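Local coordinates for predicted DNA-binding transcriptional regulator (Aliivibrio fischeri ES114, PDB 7DWN), which probably binds promoter DNA as a tetrameric transcriptional regulator of the LysR family, with a helix-turn-helix domain joined to an effector-binding domain, at residues Tyr243-Gln246 and Glu247-Gln251; Glu282-Trp285 and Ser286-Asn290. All coordinates share one frame; numbering follows the deposited sequence.

Both contacts are local ones along the chain, and both lie within the LysR substrate-binding domain. Interaction 1 (243-251) comes first in sequence and forms the short surface helix 246-250; interaction 2 (282-290) is built within the last helix, 279-290. Their centres are about 27 Å apart and the nearest atoms about 13 Å, so the two do not touch. Helix 101-114 connects them indirectly: Tyr243 packs on its Leu103 and Ser106, while Val284, Ile287 and Leu288 pack on Met111. Strand 160-174 is also shared, meeting Ile245 at Val172 and Trp285 at Gln162.

Interaction 1 of 2, residues Tyr243-Gln246 and Glu247-Gln251; sequences YSIQ and EELAQ
The carbonyl oxygen of Ile245 accepts the backbone N-H of Leu249 at 2.9 Å (N to O), a nearly straight bond with an N-H...O angle of 164°. The side chain of Leu249 crowds the same oxygen, with CG 3.2 Å from Ile245 O, so that hydrocarbon lies close beside the bond. One residue further on, Ala250 N donates to Gln246 O at 2.9 Å. Ile245 occupies the N-cap position between the 3-10 segment 243-244 and helix 246-250, and these i to i+4 bonds are the first turn of that short surface helix of the LysR substrate-binding domain. The side chain of Ile245 is buried. Its CG1 is tucked between the backbone N and the carbonyl carbon (chi1 56°), where it meets Leu249 CD1 at 4.0 Å, the two side chains crossing at a slant. Beyond this pair, Ile245 packs on Val172 of strand 160-174, and Leu249 on Val254 and Ile256 of strand 254-256. Glu248 bends back at chi2 (72°) toward the helix start, placing OE2 3.2 Å from Ile245 CA. There the carboxylate also forms a long, weak ion pair with Lys228, whose NZ is hydrogen-bonded to Ser244 O. The hydroxyl of Ser244 is hydrogen-bonded to the carbonyl oxygen of Pro241.

Interaction 2 of 2, residues Glu282-Trp285 and Ser286-Asn290; sequences EKVW and SILCN
The sulfur of Cys289 sits over one face of the Trp285 indole in a sulfur-aromatic contact, 3.6 Å from the centroid of the five-membered ring and 28° off its normal. It is displaced toward the rim on the pyrrole side, where SG comes 3.3 Å from Trp285 NE1. The indole reaches this place because CG is turned away from the backbone N (chi1 179°), while SG of Cys289 lies beside its own backbone N (chi1 -63°); the two groups converge one helical turn apart. The backbones of the same two residues are joined by Cys289 N donating to Trp285 O at 2.9 Å. Arg272 makes a cation-pi contact with the same indole and a salt bridge to OE2 of Glu282, an atom that also accepts the backbone N-H of Leu277; Trp285 and Glu282 thus share the arginine.

Another part of the helix surface carries Lys283 and Ile287. The lysine is extended to CE and then bends at chi4, bringing NZ to 3.5 Å from Ile287 CD1, so the ammonium end lies by the isoleucine methyl. Val284 and Leu288 run side by side and point the same way, CG1 of the valine 4.1 Å from CD1 of the leucine. Both are buried, and both pack on Met111 of helix 101-114 and on Ile145 of strand 145-149. Near the C-terminal end, Asn290 folds back, and its ND2 donates to Ser286 O at 3.1 Å almost in line, with the oxygen close to the amide plane. The i to i+4 spacing of these pairs is that of an alpha-helix with one side packed against an alpha/beta core, here the final helix of the periplasmic-binding-protein-like LysR substrate-binding domain.

Interaction 1 of 2, residues Tyr243-Gln246 and Glu247-Gln251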
loop_
_atom_site.group_PDB
_atom_site.type_symbol
_atom_site.label_atom_id
_atom_site.label_comp_id
_atom_site.label_asym_id
_atom_site.label_seq_id
_atom_site.Cartn_x
_atom_site.Cartn_y
_atom_site.Cartn_z
ATOM N N TYR A 243 32.649 17.667 16.419
ATOM C CA TYR A 243 33.342 16.384 16.345
ATOM C C TYR A 243 33.848 16.073 14.942
ATOM O O TYR A 243 34.680 15.173 14.785
ATOM C CB TYR A 243 32.432 15.252 16.833
ATOM C CG TYR A 243 31.144 15.095 16.053
ATOM C CD1 TYR A 243 31.122 14.426 14.835
ATOM C CD2 TYR A 243 29.945 15.595 16.546
ATOM C CE1 TYR A 243 29.953 14.275 14.123
ATOM C CE2 TYR A 243 28.765 15.446 15.839
ATOM C CZ TYR A 243 28.777 14.786 14.627
ATOM O OH TYR A 243 27.610 14.630 13.916
ATOM N N SER A 244 33.373 16.790 13.926
ATOM C CA SER A 244 33.747 16.514 12.547
ATOM C C SER A 244 34.868 17.408 12.034
ATOM O O SER A 244 35.342 17.193 10.913
ATOM C CB SER A 244 32.528 16.662 11.629
ATOM O OG SER A 244 32.211 18.028 11.416
ATOM N N ILE A 245 35.302 18.399 12.812
ATOM C CA ILE A 245 36.313 19.344 12.350
ATOM C C ILE A 245 37.397 19.520 13.405
ATOM O O ILE A 245 38.053 20.566 13.462
ATOM C CB ILE A 245 35.681 20.704 11.998
ATOM C CG1 ILE A 245 34.917 21.260 13.202
ATOM C CG2 ILE A 245 34.773 20.577 10.783
ATOM C CD1 ILE A 245 34.448 22.681 13.022
ATOM N N GLN A 246 37.601 18.502 14.243
ATOM C CA GLN A 246 38.570 18.632 15.328
ATOM C C GLN A 246 39.996 18.725 14.799
ATOM O O GLN A 246 40.789 19.540 15.283
ATOM C CB GLN A 246 38.433 17.464 16.305
ATOM C CG GLN A 246 37.220 17.560 17.216
ATOM C CD GLN A 246 37.185 18.852 18.015
ATOM O OE1 GLN A 246 38.222 19.367 18.436
ATOM N NE2 GLN A 246 35.987 19.383 18.225
ATOM N N GLU A 247 40.343 17.905 13.805
ATOM C CA GLU A 247 41.696 17.958 13.259
ATOM C C GLU A 247 41.911 19.218 12.430
ATOM O O GLU A 247 43.002 19.798 12.449
ATOM C CB GLU A 247 41.983 16.708 12.428
ATOM C CG GLU A 247 42.247 15.471 13.268
ATOM C CD GLU A 247 42.346 14.206 12.441
ATOM O OE1 GLU A 247 42.463 14.308 11.201
ATOM O OE2 GLU A 247 42.301 13.106 13.032
ATOM N N GLU A 248 40.886 19.656 11.696
ATOM C CA GLU A 248 41.004 20.897 10.937
ATOM C C GLU A 248 41.179 22.091 11.867
ATOM O O GLU A 248 41.967 23.001 11.582
ATOM C CB GLU A 248 39.783 21.087 10.035
ATOM C CG GLU A 248 39.711 20.128 8.850
ATOM C CD GLU A 248 39.366 18.708 9.255
ATOM O OE1 GLU A 248 39.793 17.766 8.556
ATOM O OE2 GLU A 248 38.671 18.534 10.278
ATOM N N LEU A 249 40.446 22.109 12.984
ATOM C CA LEU A 249 40.692 23.115 14.012
ATOM C C LEU A 249 42.102 22.986 14.572
ATOM O O LEU A 249 42.782 23.993 14.806
ATOM C CB LEU A 249 39.661 22.985 15.134
ATOM C CG LEU A 249 38.228 23.455 14.875
ATOM C CD1 LEU A 249 37.287 22.897 15.930
ATOM C CD2 LEU A 249 38.159 24.974 14.850
ATOM N N ALA A 250 42.559 21.750 14.785
ATOM C CA ALA A 250 43.893 21.525 15.336
ATOM C C ALA A 250 44.976 21.885 14.329
ATOM O O ALA A 250 46.003 22.468 14.694
ATOM C CB ALA A 250 44.034 20.070 15.781
ATOM N N GLN A 251 44.771 21.539 13.059
ATOM C CA GLN A 251 45.687 21.943 12.003
ATOM C C GLN A 251 45.487 23.392 11.577
ATOM O O GLN A 251 46.150 23.841 10.636
ATOM C CB GLN A 251 45.538 21.011 10.795
ATOM C CG GLN A 251 45.921 19.566 11.089
ATOM C CD GLN A 251 45.547 18.617 9.966
ATOM O OE1 GLN A 251 44.826 18.988 9.040
ATOM N NE2 GLN A 251 46.034 17.383 10.045
#

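Interaction 2 of 2, residues Glu282-Trp285 and Ser286-Asn290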
loop_
_atom_site.group_PDB
_atom_site.type_symbol
_atom_site.label_atom_id
_atom_site.label_comp_id
_atom_site.label_asym_id
_atom_site.label_seq_id
_atom_site.Cartn_x
_atom_site.Cartn_y
_atom_site.Cartn_z
ATOM N N GLU A 282 22.151 -6.454 22.248
ATOM C CA GLU A 282 22.291 -5.903 23.590
ATOM C C GLU A 282 23.735 -5.524 23.889
ATOM O O GLU A 282 23.976 -4.530 24.581
ATOM C CB GLU A 282 21.768 -6.894 24.630
ATOM C CG GLU A 282 20.281 -7.216 24.498
ATOM C CD GLU A 282 19.372 -6.049 24.862
ATOM O OE1 GLU A 282 19.876 -5.012 25.344
ATOM O OE2 GLU A 282 18.143 -6.174 24.670
ATOM N N LYS A 283 24.706 -6.278 23.366
ATOM C CA LYS A 283 26.103 -5.896 23.563
ATOM C C LYS A 283 26.412 -4.568 22.878
ATOM O O LYS A 283 27.061 -3.689 23.462
ATOM C CB LYS A 283 27.036 -6.992 23.049
ATOM C CG LYS A 283 28.502 -6.573 23.038
ATOM C CD LYS A 283 29.433 -7.767 22.962
ATOM C CE LYS A 283 30.888 -7.325 22.971
ATOM N NZ LYS A 283 31.235 -6.558 24.203
ATOM N N VAL A 284 25.958 -4.405 21.633
ATOM C CA VAL A 284 26.191 -3.150 20.923
ATOM C C VAL A 284 25.511 -1.993 21.648
ATOM O O VAL A 284 26.082 -0.902 21.784
ATOM C CB VAL A 284 25.725 -3.258 19.461
ATOM C CG1 VAL A 284 25.827 -1.906 18.777
ATOM C CG2 VAL A 284 26.564 -4.288 18.724
ATOM N N TRP A 285 24.291 -2.218 22.140
ATOM C CA TRP A 285 23.586 -1.168 22.869
ATOM C C TRP A 285 24.322 -0.797 24.150
ATOM O O TRP A 285 24.436 0.387 24.489
ATOM C CB TRP A 285 22.160 -1.613 23.181
ATOM C CG TRP A 285 21.374 -0.600 23.953
ATOM C CD1 TRP A 285 21.200 -0.554 25.305
ATOM C CD2 TRP A 285 20.658 0.518 23.416
ATOM N NE1 TRP A 285 20.415 0.521 25.644
ATOM C CE2 TRP A 285 20.071 1.196 24.502
ATOM C CE3 TRP A 285 20.454 1.011 22.123
ATOM C CZ2 TRP A 285 19.295 2.340 24.335
ATOM C CZ3 TRP A 285 19.680 2.144 21.960
ATOM C CH2 TRP A 285 19.111 2.796 23.059
ATOM N N SER A 286 24.830 -1.797 24.876
ATOM C CA SER A 286 25.583 -1.522 26.094
ATOM C C SER A 286 26.842 -0.720 25.795
ATOM O O SER A 286 27.189 0.206 26.538
ATOM C CB SER A 286 25.940 -2.833 26.795
ATOM O OG SER A 286 26.935 -2.633 27.784
ATOM N N ILE A 287 27.541 -1.061 24.710
ATOM C CA ILE A 287 28.755 -0.329 24.368
ATOM C C ILE A 287 28.426 1.095 23.934
ATOM O O ILE A 287 29.188 2.030 24.214
ATOM C CB ILE A 287 29.543 -1.105 23.297
ATOM C CG1 ILE A 287 30.048 -2.417 23.900
ATOM C CG2 ILE A 287 30.706 -0.277 22.766
ATOM C CD1 ILE A 287 30.549 -3.413 22.895
ATOM N N LEU A 288 27.283 1.293 23.271
ATOM C CA LEU A 288 26.853 2.644 22.922
ATOM C C LEU A 288 26.518 3.459 24.165
ATOM O O LEU A 288 26.897 4.633 24.266
ATOM C CB LEU A 288 25.651 2.584 21.982
ATOM C CG LEU A 288 25.976 2.323 20.514
ATOM C CD1 LEU A 288 24.715 1.960 19.753
ATOM C CD2 LEU A 288 26.627 3.556 19.910
ATOM N N CYS A 289 25.804 2.858 25.121
ATOM C CA CYS A 289 25.496 3.551 26.368
ATOM C C CYS A 289 26.747 3.843 27.182
ATOM O O CYS A 289 26.715 4.716 28.057
ATOM C CB CYS A 289 24.516 2.728 27.207
ATOM S SG CYS A 289 22.902 2.461 26.445
ATOM N N ASN A 290 27.836 3.172 26.939
ATOM C CA ASN A 290 28.982 3.521 27.667
ATOM C C ASN A 290 29.879 4.467 26.993
ATOM O O ASN A 290 29.803 5.605 27.343
ATOM C CB ASN A 290 29.700 2.348 28.224
ATOM C CG ASN A 290 29.061 1.900 29.493
ATOM O OD1 ASN A 290 29.491 2.230 30.540
ATOM N ND2 ASN A 290 27.983 1.240 29.380
#